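Local coordinates for protein endoglucanase A (Clostridium cellulolyticum, PDB 1EDG) that hydrolyses internal beta-1,4-glucosidic bonds of cellulose as a family 5 endoglucanase, here represented by its catalytic domain, at residues I60-T63 and K64-D68; G353-R357 and R358-F362. One frame throughout, in Å; residues are numbered along the deposited sequence.

In the fold
The two contacts are short-range, each centred about 19 to 20 Å from the chain's centre, in a protein built on an eight-stranded TIM barrel. Contact 1 starts helix 64-73, which links barrel strands 32-34 and 77-80; contact 2 is a small antiparallel hairpin after the last barrel strand, 336-339. They meet where Met66 packs on Arg357 and Gln65 on Cys360. Their chemistry differs: residues 60-68 rely on weak bonds and a thioether against backbone, with a salt bridge along the helix, whereas residues 353-362 concentrate bonds on one aspartate and add an aromatic pair. Both are partly buried: Met66 and Ile67, like Phe354 and Phe355, are buried, while Lys61, Gln65, Arg358 and Gln361 are exposed.

Contact 1 (I60-T63 and K64-D68); sequences IKTT and KQMID
Thr63 and Met66 are joined by two bonds, both weak. Met66 N donates to Thr63 O over 3.2 Å, and Thr63 N in turn points at Met66 SD from 3.6 Å, with a fairly straight N-H...S angle of 157°. Thr63 is the N-cap of helix 64-73, and the thioether thus folds back to the backbone N of the residue that precedes the first turn. From the first residue of the helix, Lys64 NZ reaches one turn ahead to Asp68 OD1 at 3.0 Å in a salt bridge that uses the syn lone pair; bends at chi2 and chi4 bring the lysine chain round to it. Asp68 OD1 also accepts from Asn113, so the carboxylate ties the helix start to a neighbouring loop.

Packing spreads outward from the methionine. With CG beside its own backbone N (chi1 -72°) and the chain extended beyond it, Met66 runs back along the incoming loop and crosses the Thr63 side chain at about a right angle, its CG 3.4 Å from Thr63 OG1. The sulfur then passes Thr62 CA, and CE ends 3.3 Å from Lys61 O. There the terminal methyl meets Ile60 CD1 tip to tip at 3.7 Å. Arg357 of the hairpin lies against the same methionine. Thr62 OG1 turns elsewhere, to Glu54, while Thr62 O receives a bond from Arg102 of helix 97-111.

The chemistry implies a loop-to-helix junction whose crossing bonds are weak, with much of the contact made by one buried, extended methionine, its sulfur a soft acceptor and its methyl meeting the end of the isoleucine.

Contact 2 (G353-R357 and R358-F362); sequences GFFDR and RSCQF
Asp356 OD2 is gripped by Ser359 through two hydrogen bonds, one from OG at 2.7 Å and one from the backbone N at 3.0 Å. Both arrive on the anti side of the carboxylate oxygen, the hydroxyl 33° out of its plane and the amide closer to it. The setting is a beta hairpin of strands 355-356 and 361-362 closed by a G1 beta bulge: Cys360 and Gln361 both face Asp356, and Cys360 takes a left-handed helical backbone with phi and psi both positive. Asp356 N donates to Gln361 O at 2.8 Å, while Asp356 O collects weak bonds from the N atoms of Ser359, Cys360 and Gln361.

Arg358 adds charge to the same carboxylate. Its NH1 lies 3.0 Å from Asp356 OD2, yet the oxygen sits over one face of the guanidinium and no N-H aims at it, which makes the salt bridge electrostatic. Such positive charge would probably favour the ionised aspartate. Arg357 NH2 is bonded to Thr38 OG1, in the loop after barrel strand 32-34.

Phe355 and Phe362, a non-hydrogen-bonded pair, share the opposite face of the hairpin from Asp356 and Gln361. CG of Phe355 is anti to the backbone N (chi1 178°), which carries its ring past Phe362 toward the turn, where CE1 approaches Cys360 C at 3.5 Å. The edge of the Phe355 ring is turned toward the face of Phe362, with centroids 5.0 Å apart and planes at 57°. Phe355 CD1 stands 3.6 Å above the Phe362 ring plane, over its centre.

Contact 1 (I60-T63 and K64-D68)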
loop_
_atom_site.group_PDB
_atom_site.type_symbol
_atom_site.label_atom_id
_atom_site.label_comp_id
_atom_site.label_asym_id
_atom_site.label_seq_id
_atom_site.Cartn_x
_atom_site.Cartn_y
_atom_site.Cartn_z
ATOM N N ILE A 60 -6.715 -18.099 -7.685
ATOM C CA ILE A 60 -8.138 -18.183 -7.375
ATOM C C ILE A 60 -8.835 -16.845 -7.618
ATOM O O ILE A 60 -8.250 -15.782 -7.389
ATOM C CB ILE A 60 -8.352 -18.662 -5.903
ATOM C CG1 ILE A 60 -9.837 -18.867 -5.606
ATOM C CG2 ILE A 60 -7.715 -17.680 -4.918
ATOM C CD1 ILE A 60 -10.110 -19.458 -4.229
ATOM N N LYS A 61 -10.063 -16.902 -8.128
ATOM C CA LYS A 61 -10.842 -15.702 -8.406
ATOM C C LYS A 61 -11.469 -15.151 -7.127
ATOM O O LYS A 61 -12.034 -15.898 -6.323
ATOM C CB LYS A 61 -11.927 -15.996 -9.440
ATOM C CG LYS A 61 -12.721 -14.777 -9.876
ATOM C CD LYS A 61 -13.707 -15.121 -10.984
ATOM C CE LYS A 61 -14.619 -13.944 -11.293
ATOM N NZ LYS A 61 -15.639 -14.255 -12.334
ATOM N N THR A 62 -11.374 -13.837 -6.958
ATOM C CA THR A 62 -11.901 -13.150 -5.786
ATOM C C THR A 62 -13.420 -13.216 -5.699
ATOM O O THR A 62 -14.109 -13.020 -6.696
ATOM C CB THR A 62 -11.484 -11.669 -5.814
ATOM O OG1 THR A 62 -10.096 -11.578 -6.167
ATOM C CG2 THR A 62 -11.701 -11.024 -4.452
ATOM N N THR A 63 -13.942 -13.468 -4.501
ATOM C CA THR A 63 -15.387 -13.536 -4.294
ATOM C C THR A 63 -15.818 -12.619 -3.147
ATOM O O THR A 63 -14.991 -12.199 -2.338
ATOM C CB THR A 63 -15.829 -14.976 -3.969
ATOM O OG1 THR A 63 -15.199 -15.409 -2.753
ATOM C CG2 THR A 63 -15.432 -15.920 -5.099
ATOM N N LYS A 64 -17.107 -12.312 -3.077
ATOM C CA LYS A 64 -17.647 -11.455 -2.020
ATOM C C LYS A 64 -17.422 -12.084 -0.638
ATOM O O LYS A 64 -17.077 -11.384 0.321
ATOM C CB LYS A 64 -19.143 -11.221 -2.259
ATOM C CG LYS A 64 -19.898 -10.439 -1.179
ATOM C CD LYS A 64 -19.675 -8.948 -1.274
ATOM C CE LYS A 64 -20.867 -8.165 -0.723
ATOM N NZ LYS A 64 -21.147 -8.440 0.714
ATOM N N GLN A 65 -17.605 -13.400 -0.542
ATOM C CA GLN A 65 -17.420 -14.115 0.724
ATOM C C GLN A 65 -16.033 -13.870 1.321
ATOM O O GLN A 65 -15.900 -13.713 2.534
ATOM C CB GLN A 65 -17.689 -15.620 0.545
ATOM C CG GLN A 65 -17.045 -16.556 1.598
ATOM C CD GLN A 65 -17.676 -16.508 3.005
ATOM O OE1 GLN A 65 -17.929 -15.434 3.571
ATOM N NE2 GLN A 65 -17.885 -17.686 3.590
ATOM N N MET A 66 -15.011 -13.809 0.472
ATOM C CA MET A 66 -13.651 -13.562 0.935
ATOM C C MET A 66 -13.574 -12.219 1.657
ATOM O O MET A 66 -13.026 -12.129 2.761
ATOM C CB MET A 66 -12.672 -13.553 -0.242
ATOM C CG MET A 66 -12.396 -14.911 -0.853
ATOM S SD MET A 66 -11.347 -14.762 -2.315
ATOM C CE MET A 66 -11.651 -16.348 -3.098
ATOM N N ILE A 67 -14.136 -11.187 1.027
ATOM C CA ILE A 67 -14.147 -9.832 1.573
ATOM C C ILE A 67 -14.988 -9.774 2.857
ATOM O O ILE A 67 -14.622 -9.083 3.816
ATOM C CB ILE A 67 -14.665 -8.794 0.519
ATOM C CG1 ILE A 67 -13.815 -8.860 -0.759
ATOM C CG2 ILE A 67 -14.625 -7.374 1.083
ATOM C CD1 ILE A 67 -12.319 -8.708 -0.527
ATOM N N ASP A 68 -16.099 -10.511 2.884
ATOM C CA ASP A 68 -16.954 -10.550 4.071
ATOM C C ASP A 68 -16.129 -11.033 5.267
ATOM O O ASP A 68 -16.233 -10.486 6.371
ATOM C CB ASP A 68 -18.131 -11.516 3.874
ATOM C CG ASP A 68 -19.168 -11.012 2.887
ATOM O OD1 ASP A 68 -19.194 -9.803 2.563
ATOM O OD2 ASP A 68 -19.982 -11.850 2.440
#

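Contact 2 (G353-R357 and R358-F362)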
loop_
_atom_site.group_PDB
_atom_site.type_symbol
_atom_site.label_atom_id
_atom_site.label_comp_id
_atom_site.label_asym_id
_atom_site.label_seq_id
_atom_site.Cartn_x
_atom_site.Cartn_y
_atom_site.Cartn_z
ATOM N N GLY A 353 1.542 -15.221 2.772
ATOM C CA GLY A 353 0.171 -15.692 2.797
ATOM C C GLY A 353 -0.332 -15.700 4.228
ATOM O O GLY A 353 0.360 -16.198 5.119
ATOM N N PHE A 354 -1.499 -15.105 4.456
ATOM C CA PHE A 354 -2.105 -15.069 5.789
ATOM C C PHE A 354 -3.548 -15.566 5.691
ATOM O O PHE A 354 -3.932 -16.519 6.369
ATOM C CB PHE A 354 -2.065 -13.651 6.390
ATOM C CG PHE A 354 -0.674 -13.128 6.630
ATOM C CD1 PHE A 354 0.020 -13.459 7.789
ATOM C CD2 PHE A 354 -0.045 -12.321 5.681
ATOM C CE1 PHE A 354 1.319 -13.003 8.002
ATOM C CE2 PHE A 354 1.251 -11.859 5.882
ATOM C CZ PHE A 354 1.939 -12.200 7.045
ATOM N N PHE A 355 -4.334 -14.953 4.814
ATOM C CA PHE A 355 -5.729 -15.341 4.631
ATOM C C PHE A 355 -5.819 -16.420 3.551
ATOM O O PHE A 355 -5.458 -16.178 2.393
ATOM C CB PHE A 355 -6.561 -14.121 4.227
ATOM C CG PHE A 355 -8.016 -14.422 3.977
ATOM C CD1 PHE A 355 -8.867 -14.748 5.026
ATOM C CD2 PHE A 355 -8.548 -14.321 2.698
ATOM C CE1 PHE A 355 -10.223 -14.966 4.805
ATOM C CE2 PHE A 355 -9.903 -14.540 2.463
ATOM C CZ PHE A 355 -10.744 -14.860 3.520
ATOM N N ASP A 356 -6.252 -17.617 3.938
ATOM C CA ASP A 356 -6.393 -18.709 2.982
ATOM C C ASP A 356 -7.682 -18.455 2.215
ATOM O O ASP A 356 -8.777 -18.733 2.708
ATOM C CB ASP A 356 -6.459 -20.057 3.705
ATOM C CG ASP A 356 -6.309 -21.237 2.756
ATOM O OD1 ASP A 356 -5.166 -21.553 2.372
ATOM O OD2 ASP A 356 -7.332 -21.848 2.393
ATOM N N ARG A 357 -7.551 -17.882 1.022
ATOM C CA ARG A 357 -8.705 -17.554 0.185
ATOM C C ARG A 357 -9.533 -18.766 -0.231
ATOM O O ARG A 357 -10.724 -18.650 -0.518
ATOM C CB ARG A 357 -8.260 -16.734 -1.034
ATOM C CG ARG A 357 -8.157 -15.236 -0.728
ATOM C CD ARG A 357 -6.796 -14.626 -1.054
ATOM N NE ARG A 357 -6.743 -14.094 -2.406
ATOM C CZ ARG A 357 -5.870 -13.190 -2.848
ATOM N NH1 ARG A 357 -4.932 -12.667 -2.065
ATOM N NH2 ARG A 357 -5.928 -12.820 -4.110
ATOM N N ARG A 358 -8.901 -19.932 -0.212
ATOM C CA ARG A 358 -9.555 -21.185 -0.568
ATOM C C ARG A 358 -10.640 -21.546 0.456
ATOM O O ARG A 358 -11.788 -21.802 0.087
ATOM C CB ARG A 358 -8.510 -22.292 -0.621
ATOM C CG ARG A 358 -8.947 -23.565 -1.308
ATOM C CD ARG A 358 -7.965 -24.688 -1.009
ATOM N NE ARG A 358 -6.573 -24.239 -1.066
ATOM C CZ ARG A 358 -5.782 -24.110 -0.002
ATOM N NH1 ARG A 358 -6.241 -24.395 1.211
ATOM N NH2 ARG A 358 -4.532 -23.690 -0.150
ATOM N N SER A 359 -10.284 -21.522 1.739
ATOM C CA SER A 359 -11.217 -21.866 2.811
ATOM C C SER A 359 -11.848 -20.676 3.526
ATOM O O SER A 359 -12.651 -20.855 4.446
ATOM C CB SER A 359 -10.516 -22.760 3.830
ATOM O OG SER A 359 -9.290 -22.189 4.255
ATOM N N CYS A 360 -11.493 -19.468 3.097
ATOM C CA CYS A 360 -12.000 -18.233 3.692
ATOM C C CYS A 360 -11.707 -18.077 5.181
ATOM O O CYS A 360 -12.564 -17.651 5.954
ATOM C CB CYS A 360 -13.494 -18.043 3.420
ATOM S SG CYS A 360 -13.864 -17.351 1.790
ATOM N N GLN A 361 -10.485 -18.406 5.578
ATOM C CA GLN A 361 -10.082 -18.251 6.966
ATOM C C GLN A 361 -8.583 -18.012 7.064
ATOM O O GLN A 361 -7.816 -18.398 6.175
ATOM C CB GLN A 361 -10.506 -19.453 7.815
ATOM C CG GLN A 361 -9.838 -20.762 7.471
ATOM C CD GLN A 361 -10.359 -21.897 8.326
ATOM O OE1 GLN A 361 -9.697 -22.342 9.269
ATOM N NE2 GLN A 361 -11.562 -22.362 8.017
ATOM N N PHE A 362 -8.177 -17.322 8.123
ATOM C CA PHE A 362 -6.773 -17.008 8.342
ATOM C C PHE A 362 -5.970 -18.198 8.858
ATOM O O PHE A 362 -6.397 -18.908 9.774
ATOM C CB PHE A 362 -6.642 -15.814 9.293
ATOM C CG PHE A 362 -7.155 -14.522 8.716
ATOM C CD1 PHE A 362 -8.504 -14.191 8.801
ATOM C CD2 PHE A 362 -6.287 -13.635 8.089
ATOM C CE1 PHE A 362 -8.979 -12.991 8.270
ATOM C CE2 PHE A 362 -6.753 -12.433 7.556
ATOM C CZ PHE A 362 -8.100 -12.113 7.648
HETATM O O HOH W 1 -5.570 -20.085 -0.652
#